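Local coordinates for protein uncharacterized HTH-type transcriptional regulator YydK (Bacillus subtilis subsp. subtilis, PDB 3BWG) that probably binds DNA as a GntR-family transcription factor, with a helix-turn-helix domain joined to a UTRA domain, at residues L137-Y143 with D217-Y223; S97-L102 with L152-S158. All blocks are in the same frame, centred on the assembly; numbering follows the deposited sequence.

In the fold
Both contacts lie in the UTRA region and share one antiparallel six-stranded sheet. Contact 1 pairs 137-143 with 217-223, two neighbouring strands well inside that sheet. Contact 2 sets 152-158, with its short helix, against 97-102 on strand 95-105, which is outermost within the chain. Their centres are about 13 Å apart, and they touch where Y139 packs on I100. Along the chain the segments alternate: 97-102, 137-143, 152-158, 217-223. After strand 135-145 the chain leads into helix 154-157, which packs on strand 95-105. The two contacts together tie chain-distant parts of the domain into one unit.

Contact 1 of 2, residues L137-Y143 with D217-Y223; sequences LCYEESY and DYSKISY. With EDO (1,2-ethanediol), chain H; EDO (1,2-ethanediol), chain I.
L137-Y143 and D217-Y223 form an antiparallel strand pair inside the six-stranded sheet of the UTRA region. Six backbone hydrogen bonds join them in three reciprocal pairs: Y139 with S222, E141 with K220, and Y143 with Y218. The bond from K220 N to E141 O is 2.7 Å long. C138, E140 and S142 share one face of the sheet with Y223, I221 and S219. On it, I221 CG2 presses on C138 CB at 3.4 Å, tighter than a usual carbon contact. The same methyl lies above a face of the Y223 ring, offset toward its rim. C138 SG approaches the Y223 ring obliquely, 4.9 Å from its centroid. Beside I221, the extended E140 chain runs the same way, and its OE2 forms a salt bridge with R128. A water donates to E140 OE1 at 2.6 Å. The other face carries Y139, E141, Y143, Y218, K220 and S222. The Y143 and Y218 rings lie side by side, planes 23° apart, but barely overlap; CD2 of Y143 is 3.7 Å from CD2 of Y218. Y143 CG stands beside its own backbone N (chi1 -49°), which brings the ring edge to Y218 O and to K220 CD. Replacing Y143 with an alanine would probably open a gap beside the Y218 ring and take away the packing against K220 CD. K220 NZ forms a salt bridge with E110 instead of E141. E141 OE1 is hydrogen-bonded to Y125 OH, and an ethanediol, probably from the crystallisation liquor, bridges E141 OE2 and S222 OG. L137 and C138 form a classic beta bulge opposite R130. Strands 123-132 and 200-210 flank the pair, and helix 109-114 covers Y143 and Y218.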
loop_
_atom_site.group_PDB
_atom_site.type_symbol
_atom_site.label_atom_id
_atom_site.label_comp_id
_atom_site.label_asym_id
_atom_site.label_seq_id
_atom_site.Cartn_x
_atom_site.Cartn_y
_atom_site.Cartn_z
ATOM N N LEU B 137 -2.459 9.330 18.486
ATOM C CA LEU B 137 -2.397 8.706 17.167
ATOM C C LEU B 137 -2.614 7.177 17.254
ATOM O O LEU B 137 -3.395 6.576 16.487
ATOM C CB LEU B 137 -1.040 9.023 16.508
ATOM C CG LEU B 137 -0.794 8.302 15.166
ATOM C CD1 LEU B 137 -1.840 8.683 14.108
ATOM C CD2 LEU B 137 0.596 8.492 14.601
ATOM N N CYS B 138 -1.897 6.548 18.177
ATOM C CA CYS B 138 -1.888 5.111 18.273
ATOM C C CYS B 138 -1.326 4.633 19.593
ATOM O O CYS B 138 -0.742 5.401 20.349
ATOM C CB CYS B 138 -1.095 4.477 17.115
ATOM S SG CYS B 138 0.688 4.863 17.103
ATOM N N TYR B 139 -1.538 3.347 19.827
ATOM C CA TYR B 139 -1.038 2.621 20.936
ATOM C C TYR B 139 -0.315 1.460 20.243
ATOM O O TYR B 139 -0.901 0.776 19.392
ATOM C CB TYR B 139 -2.230 2.127 21.802
ATOM C CG TYR B 139 -1.855 1.027 22.778
ATOM C CD1 TYR B 139 -0.855 1.238 23.738
ATOM C CD2 TYR B 139 -2.470 -0.216 22.735
ATOM C CE1 TYR B 139 -0.457 0.233 24.606
ATOM C CE2 TYR B 139 -2.098 -1.238 23.626
ATOM C CZ TYR B 139 -1.086 -0.995 24.568
ATOM O OH TYR B 139 -0.686 -1.976 25.471
ATOM N N GLU B 140 0.955 1.259 20.594
ATOM C CA GLU B 140 1.781 0.275 19.942
ATOM C C GLU B 140 2.559 -0.659 20.875
ATOM O O GLU B 140 3.056 -0.272 21.917
ATOM C CB GLU B 140 2.735 0.984 18.971
ATOM C CG GLU B 140 4.110 0.312 18.752
ATOM C CD GLU B 140 5.101 1.195 17.994
ATOM O OE1 GLU B 140 6.025 0.668 17.381
ATOM O OE2 GLU B 140 4.939 2.422 17.971
ATOM N N GLU B 141 2.715 -1.903 20.449
ATOM C CA GLU B 141 3.661 -2.790 21.068
ATOM C C GLU B 141 4.540 -3.226 19.930
ATOM O O GLU B 141 4.031 -3.630 18.857
ATOM C CB GLU B 141 2.953 -4.019 21.651
ATOM C CG GLU B 141 2.220 -3.789 22.967
ATOM C CD GLU B 141 1.545 -5.078 23.473
ATOM O OE1 GLU B 141 2.109 -5.776 24.358
ATOM O OE2 GLU B 141 0.451 -5.400 22.958
ATOM N N SER B 142 5.857 -3.127 20.125
ATOM C CA SER B 142 6.769 -3.700 19.156
ATOM C C SER B 142 7.872 -4.538 19.769
ATOM O O SER B 142 8.196 -4.418 20.951
ATOM C CB SER B 142 7.320 -2.648 18.212
ATOM O OG SER B 142 7.585 -1.479 18.921
ATOM N N TYR B 143 8.425 -5.416 18.942
ATOM C CA TYR B 143 9.395 -6.378 19.398
ATOM C C TYR B 143 10.539 -6.395 18.429
ATOM O O TYR B 143 10.348 -6.651 17.271
ATOM C CB TYR B 143 8.767 -7.773 19.422
ATOM C CG TYR B 143 7.423 -7.878 20.108
ATOM C CD1 TYR B 143 7.315 -8.433 21.385
ATOM C CD2 TYR B 143 6.258 -7.480 19.457
ATOM C CE1 TYR B 143 6.067 -8.579 21.997
ATOM C CE2 TYR B 143 5.027 -7.597 20.056
ATOM C CZ TYR B 143 4.929 -8.139 21.325
ATOM O OH TYR B 143 3.693 -8.256 21.911
ATOM N N ASP B 217 11.823 -6.425 13.280
ATOM C CA ASP B 217 10.796 -5.663 14.044
ATOM C C ASP B 217 9.388 -6.212 13.734
ATOM O O ASP B 217 9.000 -6.304 12.585
ATOM C CB ASP B 217 10.923 -4.166 13.684
ATOM C CG ASP B 217 9.748 -3.286 14.179
ATOM O OD1 ASP B 217 8.907 -3.691 14.981
ATOM O OD2 ASP B 217 9.713 -2.111 13.792
ATOM N N TYR B 218 8.665 -6.651 14.760
ATOM C CA TYR B 218 7.279 -7.015 14.664
ATOM C C TYR B 218 6.560 -6.043 15.560
ATOM O O TYR B 218 6.891 -5.924 16.751
ATOM C CB TYR B 218 7.060 -8.445 15.180
ATOM C CG TYR B 218 5.622 -8.842 15.290
ATOM C CD1 TYR B 218 4.791 -8.813 14.164
ATOM C CD2 TYR B 218 5.089 -9.281 16.504
ATOM C CE1 TYR B 218 3.458 -9.165 14.257
ATOM C CE2 TYR B 218 3.779 -9.652 16.604
ATOM C CZ TYR B 218 2.971 -9.607 15.476
ATOM O OH TYR B 218 1.644 -10.009 15.557
ATOM N N SER B 219 5.556 -5.369 15.008
ATOM C CA SER B 219 4.776 -4.417 15.782
ATOM C C SER B 219 3.267 -4.673 15.651
ATOM O O SER B 219 2.775 -5.232 14.640
ATOM C CB SER B 219 5.145 -2.986 15.382
ATOM O OG SER B 219 4.550 -2.671 14.149
ATOM N N LYS B 220 2.548 -4.280 16.707
ATOM C CA LYS B 220 1.102 -4.401 16.813
ATOM C C LYS B 220 0.590 -3.037 17.180
ATOM O O LYS B 220 0.922 -2.521 18.243
ATOM C CB LYS B 220 0.767 -5.376 17.917
ATOM C CG LYS B 220 1.163 -6.798 17.533
ATOM C CD LYS B 220 1.423 -7.674 18.757
ATOM C CE LYS B 220 0.264 -7.724 19.717
ATOM N NZ LYS B 220 -0.635 -8.860 19.395
ATOM N N ILE B 221 -0.217 -2.440 16.304
ATOM C CA ILE B 221 -0.654 -1.062 16.509
ATOM C C ILE B 221 -2.157 -0.871 16.333
ATOM O O ILE B 221 -2.771 -1.383 15.390
ATOM C CB ILE B 221 0.078 -0.133 15.579
ATOM C CG1 ILE B 221 1.605 -0.377 15.681
ATOM C CG2 ILE B 221 -0.294 1.365 15.915
ATOM C CD1 ILE B 221 2.483 0.557 14.870
ATOM N N SER B 222 -2.747 -0.159 17.281
ATOM C CA SER B 222 -4.126 0.268 17.175
ATOM C C SER B 222 -4.142 1.788 17.042
ATOM O O SER B 222 -3.620 2.482 17.908
ATOM C CB SER B 222 -4.905 -0.152 18.434
ATOM O OG SER B 222 -4.972 -1.559 18.505
ATOM N N TYR B 223 -4.774 2.286 15.986
ATOM C CA TYR B 223 -4.892 3.710 15.768
ATOM C C TYR B 223 -6.194 4.333 16.290
ATOM O O TYR B 223 -7.253 3.675 16.339
ATOM C CB TYR B 223 -4.706 4.016 14.272
ATOM C CG TYR B 223 -3.310 3.676 13.746
ATOM C CD1 TYR B 223 -2.309 4.634 13.766
ATOM C CD2 TYR B 223 -3.006 2.407 13.222
ATOM C CE1 TYR B 223 -1.002 4.337 13.300
ATOM C CE2 TYR B 223 -1.704 2.091 12.734
ATOM C CZ TYR B 223 -0.717 3.088 12.765
ATOM O OH TYR B 223 0.574 2.856 12.319
HETATM C C1 EDO H . -1.712 -2.685 19.744
HETATM O O1 EDO H . -3.102 -2.658 20.047
HETATM C C2 EDO H . -0.985 -3.118 20.995
HETATM O O2 EDO H . -1.220 -4.524 21.149
HETATM C C1 EDO I . -8.357 4.667 12.137
HETATM O O1 EDO I . -7.321 5.189 11.362
HETATM C C2 EDO I . -7.667 3.910 13.237
HETATM O O2 EDO I . -8.714 3.338 13.967
HETATM O O HOH W 1 7.904 0.222 15.587
#

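Contact 2 of 2, residues S97-L102 with L152-S158; sequences SKVIEL and LNNEIVS
V99 and L102 of strand 95-105, outermost within this chain in the six-stranded UTRA sheet, pack against the short helix 154-157 and the residues leading into it. CG2 of V99 presses on CG1 of V157 at 3.5 Å, a tight carbon contact between side chains that cross at about a right angle. The other V99 methyl, CG1, lies 3.7 Å from N154 ND2. L102 reaches to the residues that lead into the helix. Its CG is turned away from the backbone N (chi1 165°), and the two methyls fork from there. L102 CD1 meets L152 CB and V157 CG2, both at 4.1 Å, while L102 CD2 rests on the backbone at N153 C, 3.4 Å away. At the other end, S97 CB packs on S158 O at 3.6 Å. A water links the same ends, accepting from S97 N and donating to S158 O.

The helix is held in shape from within. N153 is its N-cap, and its OD1 accepts from I156 N in a nearly straight bond (172°). N154 O takes two bonds, from S158 N and S158 OG. I100 and E101 form a classic beta bulge opposite K127, and V99 and L102 on its two sides both point to the helix. R130 binds S97 OG, and R128 binds V157 O. No direct hydrogen bond crosses between the segments. They meet by van der Waals contact, mostly of V99 and L102, with one water bridge, so the fit depends on side-chain shape more than on directed polar bonds.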
loop_
_atom_site.group_PDB
_atom_site.type_symbol
_atom_site.label_atom_id
_atom_site.label_comp_id
_atom_site.label_asym_id
_atom_site.label_seq_id
_atom_site.Cartn_x
_atom_site.Cartn_y
_atom_site.Cartn_z
ATOM N N SER B 97 5.966 10.692 21.410
ATOM C CA SER B 97 5.759 9.399 22.041
ATOM C C SER B 97 5.952 9.475 23.546
ATOM O O SER B 97 6.875 10.133 24.041
ATOM C CB SER B 97 6.721 8.335 21.471
ATOM O OG SER B 97 6.452 8.045 20.124
ATOM N N LYS B 98 5.067 8.781 24.248
ATOM C CA LYS B 98 5.187 8.465 25.653
ATOM C C LYS B 98 5.570 6.968 25.755
ATOM O O LYS B 98 4.825 6.111 25.305
ATOM C CB LYS B 98 3.828 8.717 26.306
ATOM C CG LYS B 98 3.745 8.571 27.803
ATOM C CD LYS B 98 2.347 9.031 28.246
ATOM C CE LYS B 98 1.849 8.335 29.514
ATOM N NZ LYS B 98 2.298 9.006 30.785
ATOM N N VAL B 99 6.740 6.672 26.317
ATOM C CA VAL B 99 7.172 5.298 26.462
ATOM C C VAL B 99 6.529 4.758 27.719
ATOM O O VAL B 99 6.733 5.292 28.787
ATOM C CB VAL B 99 8.722 5.156 26.560
ATOM C CG1 VAL B 99 9.133 3.698 26.718
ATOM C CG2 VAL B 99 9.381 5.735 25.342
ATOM N N ILE B 100 5.759 3.694 27.579
ATOM C CA ILE B 100 5.133 3.060 28.706
ATOM C C ILE B 100 6.067 1.990 29.258
ATOM O O ILE B 100 6.231 1.899 30.473
ATOM C CB ILE B 100 3.758 2.474 28.345
ATOM C CG1 ILE B 100 2.865 3.565 27.776
ATOM C CG2 ILE B 100 3.081 1.866 29.607
ATOM C CD1 ILE B 100 1.755 3.045 26.946
ATOM N N GLU B 101 6.660 1.180 28.372
ATOM C CA GLU B 101 7.619 0.158 28.761
ATOM C C GLU B 101 8.759 0.045 27.726
ATOM O O GLU B 101 8.559 0.253 26.535
ATOM C CB GLU B 101 6.944 -1.211 28.853
ATOM C CG GLU B 101 6.127 -1.508 30.119
ATOM C CD GLU B 101 5.556 -2.944 30.094
ATOM O OE1 GLU B 101 6.289 -3.902 30.444
ATOM O OE2 GLU B 101 4.383 -3.124 29.699
ATOM N N LEU B 102 9.951 -0.287 28.195
ATOM C CA LEU B 102 11.036 -0.667 27.329
ATOM C C LEU B 102 11.877 -1.550 28.178
ATOM O O LEU B 102 12.297 -1.129 29.254
ATOM C CB LEU B 102 11.856 0.551 26.872
ATOM C CG LEU B 102 13.240 0.355 26.229
ATOM C CD1 LEU B 102 13.222 -0.366 24.872
ATOM C CD2 LEU B 102 13.958 1.690 26.121
ATOM N N LEU B 152 18.795 -0.329 22.696
ATOM C CA LEU B 152 17.776 0.701 22.599
ATOM C C LEU B 152 17.721 1.449 23.924
ATOM O O LEU B 152 18.001 0.886 24.992
ATOM C CB LEU B 152 16.383 0.092 22.266
ATOM C CG LEU B 152 16.152 -0.453 20.839
ATOM C CD1 LEU B 152 14.748 -1.178 20.661
ATOM C CD2 LEU B 152 16.350 0.672 19.828
ATOM N N ASN B 153 17.376 2.729 23.879
ATOM C CA ASN B 153 17.125 3.449 25.143
ATOM C C ASN B 153 15.892 4.317 25.072
ATOM O O ASN B 153 15.280 4.434 24.027
ATOM C CB ASN B 153 18.336 4.248 25.647
ATOM C CG ASN B 153 18.757 5.342 24.697
ATOM O OD1 ASN B 153 18.005 5.760 23.830
ATOM N ND2 ASN B 153 19.983 5.799 24.851
ATOM N N ASN B 154 15.527 4.918 26.198
ATOM C CA ASN B 154 14.347 5.745 26.224
ATOM C C ASN B 154 14.322 6.810 25.133
ATOM O O ASN B 154 13.297 7.011 24.495
ATOM C CB ASN B 154 14.142 6.355 27.605
ATOM C CG ASN B 154 12.696 6.249 28.053
ATOM O OD1 ASN B 154 11.990 7.257 28.112
ATOM N ND2 ASN B 154 12.221 4.998 28.310
ATOM N N GLU B 155 15.454 7.475 24.912
ATOM C CA GLU B 155 15.527 8.548 23.918
ATOM C C GLU B 155 15.206 8.087 22.480
ATOM O O GLU B 155 14.412 8.715 21.776
ATOM C CB GLU B 155 16.873 9.269 23.985
ATOM C CG GLU B 155 17.061 10.289 22.870
ATOM C CD GLU B 155 18.269 11.183 23.044
ATOM O OE1 GLU B 155 19.005 11.067 24.048
ATOM O OE2 GLU B 155 18.471 12.039 22.169
ATOM N N ILE B 156 15.824 6.991 22.051
ATOM C CA ILE B 156 15.582 6.455 20.711
ATOM C C ILE B 156 14.085 6.138 20.515
ATOM O O ILE B 156 13.479 6.528 19.521
ATOM C CB ILE B 156 16.451 5.188 20.463
ATOM C CG1 ILE B 156 17.940 5.562 20.397
ATOM C CG2 ILE B 156 16.015 4.474 19.210
ATOM C CD1 ILE B 156 18.894 4.398 20.719
ATOM N N VAL B 157 13.520 5.420 21.482
ATOM C CA VAL B 157 12.149 4.904 21.465
ATOM C C VAL B 157 11.054 5.996 21.673
ATOM O O VAL B 157 9.901 5.796 21.333
ATOM C CB VAL B 157 12.060 3.782 22.508
ATOM C CG1 VAL B 157 10.704 3.591 22.945
ATOM C CG2 VAL B 157 12.689 2.449 21.949
ATOM N N SER B 158 11.413 7.161 22.196
ATOM C CA SER B 158 10.482 8.288 22.127
ATOM C C SER B 158 10.602 9.095 20.839
ATOM O O SER B 158 9.818 9.999 20.612
ATOM C CB SER B 158 10.536 9.188 23.347
ATOM O OG SER B 158 11.814 9.301 23.816
HETATM O O HOH W 2 8.491 12.156 21.561
#